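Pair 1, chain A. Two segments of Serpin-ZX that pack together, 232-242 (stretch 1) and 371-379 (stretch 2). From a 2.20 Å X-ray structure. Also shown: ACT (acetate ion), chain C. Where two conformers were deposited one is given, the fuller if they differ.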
# COMPACT_ATOMS: atom_id res chain seq x y z
N ASP A 232 10.00 -8.58 16.45
CA ASP A 232 10.15 -7.63 15.36
C ASP A 232 10.21 -6.23 15.97
O ASP A 232 9.40 -5.88 16.83
CB ASP A 232 8.96 -7.77 14.41
CG ASP A 232 9.21 -7.12 13.07
OD1 ASP A 232 10.15 -6.28 12.96
OD2 ASP A 232 8.47 -7.44 12.12
N LYS A 233 11.19 -5.44 15.53
CA LYS A 233 11.35 -4.07 16.01
C LYS A 233 10.30 -3.13 15.40
O LYS A 233 9.93 -2.11 15.98
CB LYS A 233 12.74 -3.54 15.66
CG LYS A 233 13.89 -4.13 16.46
CD LYS A 233 15.10 -3.20 16.40
CE LYS A 233 16.21 -3.61 17.35
NZ LYS A 233 17.28 -2.57 17.42
N ARG A 234 9.84 -3.47 14.20
CA ARG A 234 8.85 -2.65 13.53
C ARG A 234 7.52 -2.71 14.26
O ARG A 234 7.19 -3.72 14.89
CB ARG A 234 8.72 -3.07 12.07
CG ARG A 234 10.04 -2.92 11.33
CD ARG A 234 10.09 -3.72 10.05
NE ARG A 234 9.82 -5.13 10.27
CZ ARG A 234 9.52 -5.97 9.29
NH1 ARG A 234 9.47 -5.52 8.05
NH2 ARG A 234 9.28 -7.25 9.54
N GLN A 235 6.78 -1.61 14.22
CA GLN A 235 5.45 -1.58 14.79
C GLN A 235 4.43 -1.24 13.71
O GLN A 235 4.34 -0.09 13.27
CB GLN A 235 5.36 -0.58 15.94
CG GLN A 235 3.92 -0.42 16.49
CD GLN A 235 3.35 -1.74 17.00
OE1 GLN A 235 2.41 -2.30 16.42
NE2 GLN A 235 3.93 -2.25 18.08
N PHE A 236 3.67 -2.24 13.28
CA PHE A 236 2.67 -2.01 12.25
C PHE A 236 1.33 -1.76 12.89
O PHE A 236 1.03 -2.32 13.94
CB PHE A 236 2.56 -3.23 11.33
CG PHE A 236 3.83 -3.54 10.58
CD1 PHE A 236 4.69 -4.52 11.05
CD2 PHE A 236 4.14 -2.87 9.41
CE1 PHE A 236 5.85 -4.82 10.36
CE2 PHE A 236 5.30 -3.18 8.70
CZ PHE A 236 6.15 -4.15 9.18
N SER A 237 0.52 -0.91 12.27
CA SER A 237 -0.87 -0.73 12.67
C SER A 237 -1.74 -0.52 11.43
O SER A 237 -1.25 -0.16 10.35
CB SER A 237 -1.03 0.47 13.61
OG SER A 237 -0.14 0.37 14.69
N MET A 238 -3.03 -0.74 11.59
CA MET A 238 -3.98 -0.42 10.54
C MET A 238 -4.87 0.69 11.06
O MET A 238 -5.32 0.66 12.20
CB MET A 238 -4.82 -1.65 10.11
CG MET A 238 -5.94 -1.32 9.10
SD MET A 238 -6.92 -2.74 8.56
CE MET A 238 -5.80 -3.48 7.37
N TYR A 239 -5.09 1.69 10.22
CA TYR A 239 -5.91 2.81 10.60
C TYR A 239 -7.15 2.85 9.75
O TYR A 239 -7.10 2.58 8.53
CB TYR A 239 -5.11 4.12 10.49
CG TYR A 239 -3.96 4.16 11.48
CD1 TYR A 239 -4.17 4.47 12.82
CD2 TYR A 239 -2.67 3.85 11.07
CE1 TYR A 239 -3.12 4.47 13.73
CE2 TYR A 239 -1.62 3.86 11.96
CZ TYR A 239 -1.85 4.17 13.29
OH TYR A 239 -0.77 4.18 14.14
N PHE A 240 -8.27 3.16 10.40
CA PHE A 240 -9.57 3.26 9.75
C PHE A 240 -10.03 4.71 9.84
O PHE A 240 -10.09 5.26 10.93
CB PHE A 240 -10.60 2.38 10.45
CG PHE A 240 -10.25 0.91 10.45
CD1 PHE A 240 -10.97 0.02 9.69
CD2 PHE A 240 -9.20 0.44 11.22
CE1 PHE A 240 -10.66 -1.32 9.68
CE2 PHE A 240 -8.88 -0.90 11.22
CZ PHE A 240 -9.61 -1.79 10.45
N TYR A 241 -10.34 5.30 8.69
CA TYR A 241 -10.81 6.67 8.63
C TYR A 241 -12.27 6.66 8.21
O TYR A 241 -12.59 6.42 7.04
CB TYR A 241 -9.96 7.51 7.67
CG TYR A 241 -8.49 7.42 7.98
CD1 TYR A 241 -7.81 8.47 8.62
CD2 TYR A 241 -7.77 6.28 7.63
CE1 TYR A 241 -6.44 8.37 8.90
CE2 TYR A 241 -6.41 6.17 7.91
CZ TYR A 241 -5.75 7.20 8.54
OH TYR A 241 -4.41 7.05 8.80
N LEU A 242 -13.13 6.95 9.18
CA LEU A 242 -14.57 6.79 9.05
C LEU A 242 -15.32 8.12 9.03
O LEU A 242 -15.46 8.78 10.05
CB LEU A 242 -15.06 5.93 10.22
CG LEU A 242 -16.51 5.45 10.24
CD1 LEU A 242 -16.77 4.49 9.10
CD2 LEU A 242 -16.82 4.79 11.59
N LEU A 371 -11.80 4.73 4.79
CA LEU A 371 -10.46 4.56 4.24
C LEU A 371 -9.65 3.68 5.14
O LEU A 371 -9.97 3.52 6.32
CB LEU A 371 -9.73 5.89 4.09
CG LEU A 371 -10.17 6.79 2.94
CD1 LEU A 371 -9.44 8.11 3.00
CD2 LEU A 371 -9.93 6.07 1.60
N LEU A 372 -8.60 3.09 4.57
CA LEU A 372 -7.70 2.20 5.28
C LEU A 372 -6.27 2.64 5.02
O LEU A 372 -5.92 2.99 3.89
CB LEU A 372 -7.83 0.77 4.75
CG LEU A 372 -9.06 -0.06 5.09
CD1 LEU A 372 -8.90 -1.45 4.47
CD2 LEU A 372 -9.23 -0.14 6.59
N VAL A 373 -5.44 2.59 6.06
CA VAL A 373 -4.01 2.85 5.92
C VAL A 373 -3.21 1.89 6.82
O VAL A 373 -3.53 1.73 8.00
CB VAL A 373 -3.66 4.33 6.24
CG1 VAL A 373 -2.15 4.55 6.19
CG2 VAL A 373 -4.37 5.28 5.28
N VAL A 374 -2.21 1.24 6.26
CA VAL A 374 -1.34 0.38 7.05
C VAL A 374 0.03 1.01 7.05
O VAL A 374 0.60 1.25 6.00
CB VAL A 374 -1.25 -1.07 6.51
CG1 VAL A 374 -0.14 -1.85 7.23
CG2 VAL A 374 -2.59 -1.80 6.64
N THR A 375 0.55 1.30 8.24
CA THR A 375 1.82 1.98 8.34
C THR A 375 2.74 1.30 9.31
O THR A 375 2.31 0.61 10.24
CB THR A 375 1.65 3.40 8.89
OG1 THR A 375 1.28 3.30 10.27
CG2 THR A 375 0.57 4.14 8.15
N GLU A 376 4.03 1.54 9.10
CA GLU A 376 5.02 1.13 10.05
C GLU A 376 5.30 2.39 10.86
O GLU A 376 5.71 3.42 10.32
CB GLU A 376 6.24 0.57 9.31
CG GLU A 376 7.21 -0.21 10.20
CD GLU A 376 7.92 0.69 11.20
OE1 GLU A 376 8.63 1.61 10.74
OE2 GLU A 376 7.75 0.50 12.43
N ASN A 377 5.02 2.32 12.16
CA ASN A 377 5.03 3.50 13.03
C ASN A 377 6.40 4.10 13.35
O ASN A 377 6.51 5.30 13.57
CB ASN A 377 4.23 3.22 14.32
CG ASN A 377 2.71 3.01 14.06
OD1 ASN A 377 2.04 3.87 13.47
ND2 ASN A 377 2.18 1.87 14.52
N ILE A 378 7.46 3.29 13.38
CA ILE A 378 8.79 3.81 13.68
C ILE A 378 9.29 4.75 12.58
O ILE A 378 9.80 5.84 12.85
CB ILE A 378 9.86 2.70 13.84
CG1 ILE A 378 9.43 1.63 14.85
CG2 ILE A 378 11.22 3.32 14.16
CD1 ILE A 378 8.94 2.16 16.16
N THR A 379 9.15 4.32 11.33
CA THR A 379 9.62 5.11 10.20
C THR A 379 8.53 6.02 9.64
O THR A 379 8.82 6.93 8.87
CB THR A 379 10.09 4.21 9.05
OG1 THR A 379 8.97 3.44 8.60
CG2 THR A 379 11.18 3.26 9.52
C ACT C . -1.85 3.40 17.27
O ACT C . -1.87 2.20 16.86
OXT ACT C . -2.79 4.14 16.90
CH3 ACT C . -0.76 3.91 18.17

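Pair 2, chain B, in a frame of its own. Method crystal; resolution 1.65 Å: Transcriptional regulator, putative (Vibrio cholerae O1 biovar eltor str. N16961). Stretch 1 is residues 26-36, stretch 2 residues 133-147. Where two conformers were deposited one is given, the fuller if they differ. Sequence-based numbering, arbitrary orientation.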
# COMPACT_ATOMS: atom_id res chain seq x y z
N THR B 26 9.37 -12.66 3.27
CA THR B 26 8.06 -13.18 2.87
C THR B 26 8.06 -14.04 1.62
O THR B 26 7.07 -14.76 1.35
CB THR B 26 7.07 -12.01 2.59
OG1 THR B 26 7.61 -11.19 1.53
CG2 THR B 26 6.85 -11.15 3.83
N GLY B 27 9.10 -13.90 0.79
CA GLY B 27 9.10 -14.57 -0.52
C GLY B 27 8.08 -13.96 -1.46
O GLY B 27 7.52 -14.66 -2.32
N GLU B 28 7.80 -12.67 -1.28
CA GLU B 28 6.82 -11.98 -2.15
C GLU B 28 7.35 -10.64 -2.66
O GLU B 28 8.28 -10.05 -2.08
CB GLU B 28 5.54 -11.69 -1.34
CG GLU B 28 4.87 -12.94 -0.74
CD GLU B 28 4.33 -13.95 -1.76
OE1 GLU B 28 4.23 -13.66 -2.98
OE2 GLU B 28 4.00 -15.09 -1.33
N MSE B 29 6.72 -10.18 -3.74
CA MSE B 29 6.91 -8.82 -4.27
C MSE B 29 6.53 -7.80 -3.23
O MSE B 29 5.54 -8.02 -2.50
CB MSE B 29 5.93 -8.58 -5.42
CG MSE B 29 6.07 -9.42 -6.62
SE MSE B 29 5.06 -8.44 -7.99
CE MSE B 29 6.38 -7.19 -8.35
N ALA B 30 7.26 -6.69 -3.17
CA ALA B 30 6.95 -5.63 -2.20
C ALA B 30 7.19 -4.30 -2.88
O ALA B 30 8.07 -4.18 -3.75
CB ALA B 30 7.85 -5.76 -0.96
N ALA B 31 6.42 -3.30 -2.48
CA ALA B 31 6.57 -1.98 -3.10
C ALA B 31 6.39 -0.86 -2.09
O ALA B 31 5.78 -1.05 -1.04
CB ALA B 31 5.56 -1.81 -4.20
N TYR B 32 6.95 0.30 -2.44
CA TYR B 32 6.73 1.55 -1.72
C TYR B 32 5.94 2.46 -2.64
O TYR B 32 6.37 2.75 -3.77
CB TYR B 32 8.06 2.20 -1.41
CG TYR B 32 7.97 3.51 -0.70
CD1 TYR B 32 7.39 3.59 0.56
CD2 TYR B 32 8.46 4.67 -1.29
CE1 TYR B 32 7.33 4.84 1.23
CE2 TYR B 32 8.41 5.89 -0.63
CZ TYR B 32 7.82 5.96 0.61
OH TYR B 32 7.80 7.18 1.26
N MSE B 33 4.79 2.85 -2.12
CA MSE B 33 3.81 3.67 -2.85
C MSE B 33 3.71 5.04 -2.22
O MSE B 33 3.84 5.17 -1.00
CB MSE B 33 2.44 3.00 -2.75
CG MSE B 33 2.47 1.46 -2.82
SE MSE B 33 2.70 1.05 -4.73
CE MSE B 33 0.91 1.53 -5.07
N VAL B 34 3.44 6.07 -3.03
CA VAL B 34 3.19 7.39 -2.45
C VAL B 34 1.97 7.99 -3.11
O VAL B 34 1.66 7.71 -4.28
CB VAL B 34 4.37 8.39 -2.53
CG1 VAL B 34 5.57 7.86 -1.75
CG2 VAL B 34 4.70 8.74 -3.97
N PRO B 35 1.22 8.79 -2.33
CA PRO B 35 0.02 9.41 -2.91
C PRO B 35 0.39 10.63 -3.74
O PRO B 35 1.21 11.45 -3.29
CB PRO B 35 -0.81 9.77 -1.68
CG PRO B 35 0.18 9.96 -0.56
CD PRO B 35 1.40 9.13 -0.89
N VAL B 36 -0.17 10.74 -4.94
CA VAL B 36 0.10 11.90 -5.80
C VAL B 36 -1.24 12.26 -6.41
O VAL B 36 -1.74 11.60 -7.33
CB VAL B 36 1.11 11.57 -6.92
CG1 VAL B 36 1.41 12.81 -7.76
CG2 VAL B 36 2.42 10.99 -6.31
N LYS B 133 2.21 13.11 9.61
CA LYS B 133 1.96 13.20 8.17
C LYS B 133 2.16 11.88 7.47
O LYS B 133 3.20 11.24 7.60
CB LYS B 133 2.86 14.24 7.50
CG LYS B 133 2.66 14.32 6.01
CD LYS B 133 3.44 15.47 5.37
CE LYS B 133 3.65 15.18 3.88
NZ LYS B 133 4.38 16.29 3.20
N LEU B 134 1.15 11.49 6.69
CA LEU B 134 1.28 10.32 5.84
C LEU B 134 2.16 10.67 4.65
O LEU B 134 1.87 11.62 3.90
CB LEU B 134 -0.09 9.89 5.32
CG LEU B 134 0.10 8.77 4.27
CD1 LEU B 134 0.19 7.39 4.93
CD2 LEU B 134 -0.93 8.84 3.19
N ILE B 135 3.22 9.89 4.46
CA ILE B 135 4.10 10.12 3.32
C ILE B 135 4.04 9.02 2.25
O ILE B 135 4.30 9.28 1.08
CB ILE B 135 5.55 10.48 3.73
CG1 ILE B 135 6.22 9.34 4.46
CG2 ILE B 135 5.60 11.87 4.49
CD1 ILE B 135 7.67 9.58 4.90
N GLY B 136 3.66 7.82 2.65
CA GLY B 136 3.58 6.72 1.69
C GLY B 136 3.05 5.45 2.32
O GLY B 136 2.41 5.48 3.39
N ALA B 137 3.28 4.34 1.65
CA ALA B 137 2.84 3.04 2.20
C ALA B 137 3.78 1.98 1.73
O ALA B 137 4.29 2.06 0.62
CB ALA B 137 1.44 2.71 1.78
N ILE B 138 3.99 0.95 2.57
CA ILE B 138 4.71 -0.26 2.13
C ILE B 138 3.67 -1.32 1.89
O ILE B 138 2.74 -1.46 2.69
CB ILE B 138 5.70 -0.77 3.23
CG1 ILE B 138 6.86 0.21 3.39
CG2 ILE B 138 6.16 -2.24 2.93
CD1 ILE B 138 7.84 0.23 2.22
N SER B 139 3.82 -2.08 0.81
CA SER B 139 2.82 -3.06 0.44
C SER B 139 3.47 -4.35 -0.04
O SER B 139 4.55 -4.30 -0.64
CB SER B 139 1.95 -2.49 -0.68
OG SER B 139 1.35 -1.26 -0.30
N VAL B 140 2.81 -5.47 0.24
CA VAL B 140 3.11 -6.73 -0.43
C VAL B 140 1.91 -7.04 -1.31
O VAL B 140 0.74 -6.90 -0.89
CB VAL B 140 3.37 -7.86 0.57
CG1 VAL B 140 3.17 -9.27 -0.06
CG2 VAL B 140 4.79 -7.68 1.18
N MSE B 141 2.21 -7.43 -2.55
CA MSE B 141 1.20 -7.86 -3.55
C MSE B 141 1.53 -9.31 -3.85
O MSE B 141 2.66 -9.61 -4.25
CB MSE B 141 1.34 -7.03 -4.83
CG MSE B 141 1.00 -5.57 -4.65
SE MSE B 141 2.60 -4.58 -4.07
CE MSE B 141 2.88 -3.63 -5.75
N ALA B 142 0.57 -10.21 -3.63
CA ALA B 142 0.88 -11.63 -3.64
C ALA B 142 -0.38 -12.43 -4.01
O ALA B 142 -1.50 -12.00 -3.73
CB ALA B 142 1.38 -12.04 -2.25
N PRO B 143 -0.19 -13.61 -4.65
CA PRO B 143 -1.33 -14.43 -5.05
C PRO B 143 -2.14 -14.82 -3.81
O PRO B 143 -1.55 -15.20 -2.78
CB PRO B 143 -0.69 -15.68 -5.68
CG PRO B 143 0.74 -15.66 -5.23
CD PRO B 143 1.11 -14.22 -4.98
N ALA B 144 -3.47 -14.77 -3.90
CA ALA B 144 -4.29 -15.21 -2.79
C ALA B 144 -3.89 -16.63 -2.35
O ALA B 144 -3.98 -16.95 -1.16
CB ALA B 144 -5.76 -15.15 -3.18
N HIS B 145 -3.43 -17.46 -3.29
CA HIS B 145 -3.05 -18.87 -2.99
C HIS B 145 -1.99 -18.90 -1.87
O HIS B 145 -2.04 -19.76 -0.96
CB HIS B 145 -2.51 -19.57 -4.25
CG HIS B 145 -2.11 -20.98 -3.99
ND1 HIS B 145 -3.03 -21.99 -3.82
CD2 HIS B 145 -0.89 -21.54 -3.84
CE1 HIS B 145 -2.39 -23.12 -3.59
NE2 HIS B 145 -1.09 -22.87 -3.58
N ARG B 146 -1.04 -17.96 -1.94
CA ARG B 146 0.02 -17.89 -0.93
C ARG B 146 -0.33 -17.05 0.28
O ARG B 146 0.13 -17.35 1.39
CB ARG B 146 1.34 -17.42 -1.56
CG ARG B 146 1.86 -18.41 -2.57
CD ARG B 146 3.33 -18.26 -2.84
NE ARG B 146 3.69 -16.96 -3.38
CZ ARG B 146 3.83 -16.69 -4.68
NH1 ARG B 146 4.19 -15.47 -5.05
NH2 ARG B 146 3.59 -17.64 -5.59
N VAL B 147 -1.12 -16.00 0.09
CA VAL B 147 -1.50 -15.14 1.21
C VAL B 147 -2.35 -15.93 2.20
O VAL B 147 -2.21 -15.74 3.41
CB VAL B 147 -2.23 -13.86 0.75
CG1 VAL B 147 -2.74 -13.06 1.96
CG2 VAL B 147 -1.27 -13.00 -0.10
O HOH W 1 4.36 -11.66 -4.66

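Both pairs are two-stranded antiparallel ladders built from segments far apart in sequence, and 14 central residues superpose with an RMSD of 0.6 Å. The strand axes approach to 4.6 Å in each, with N-to-C directions 160° apart in pair 1 and 148° in pair 2. The register is the same: Ser237(A)–Thr375(A) matches Ala31(B)–Ser139(B), and Tyr239(A)–Val373(A) matches Met33(B)–Ala137(B), all hydrogen-bonded pairs. Thus Tyr239(A) N donates to Val373(A) O at 2.7 Å, as Met33(B) N donates to Ala137(B) O at 2.9 Å. Pair 1 closes tightly one step further, where Asn377(A) N reaches Gln235(A) O at 2.7 Å; at the matching place in pair 2 the bond from Met141(B) N to Met29(B) O is weak, at 3.4 Å. A water also bridges these residues, accepting from Met29(B) N and donating to Met141(B) O and Glu28(B) OE1.

On the face carrying Met238(A) and Val374(A), matched by Tyr32(B) and Ile138(B), both pairs pack apolar groups: Met238(A) CE lies 3.7 Å from Val374(A) CG2, and Tyr32(B) CD1 3.8 Å from Ile138(B) CD1. Next along, Leu372(A) CD2 sits over the face of the Phe240(A) ring, 3.6 Å from Phe240(A) CD1. Its counterpart Gly136(B) has no side chain, and an ideal CB there would clash with Met33(B) O, at 2.7 Å, and Tyr32(B) CE1, at 2.9 Å. At the other end Glu376(A) CG covers a face of the Phe236(A) ring, whereas the small Ala30(B) CB meets Val140(B) CG2 at 4.2 Å.

The opposite face differs in chemistry. In pair 1, Asn377(A) ties two side chains together: its ND2 donates to Ser237(A) OG at 2.8 Å, and Tyr239(A) OH donates to its OD1 at 2.9 Å. In pair 2 the matching residues are selenomethionine Met141(B), Ala31(B) and selenomethionine Met33(B); Met141(B) CE packs on Ala31(B) CB at 3.6 Å.

Acidic side chains also bind across the two stretches, but from different positions. Glu376(A) extends onward along the chain, and its OE2 accepts from Gln235(A) N at 2.9 Å, while Arg234(A) is turned to a salt bridge within its own stretch, with NH2 2.7 Å from Asp232(A) OD2. Glu28(B), which superposes on Arg234(A), instead crosses to the helix after the second strand, where Arg146(B) NH1 and NE donate to its OE1 and OE2, each at 2.8 Å, in a salt bridge.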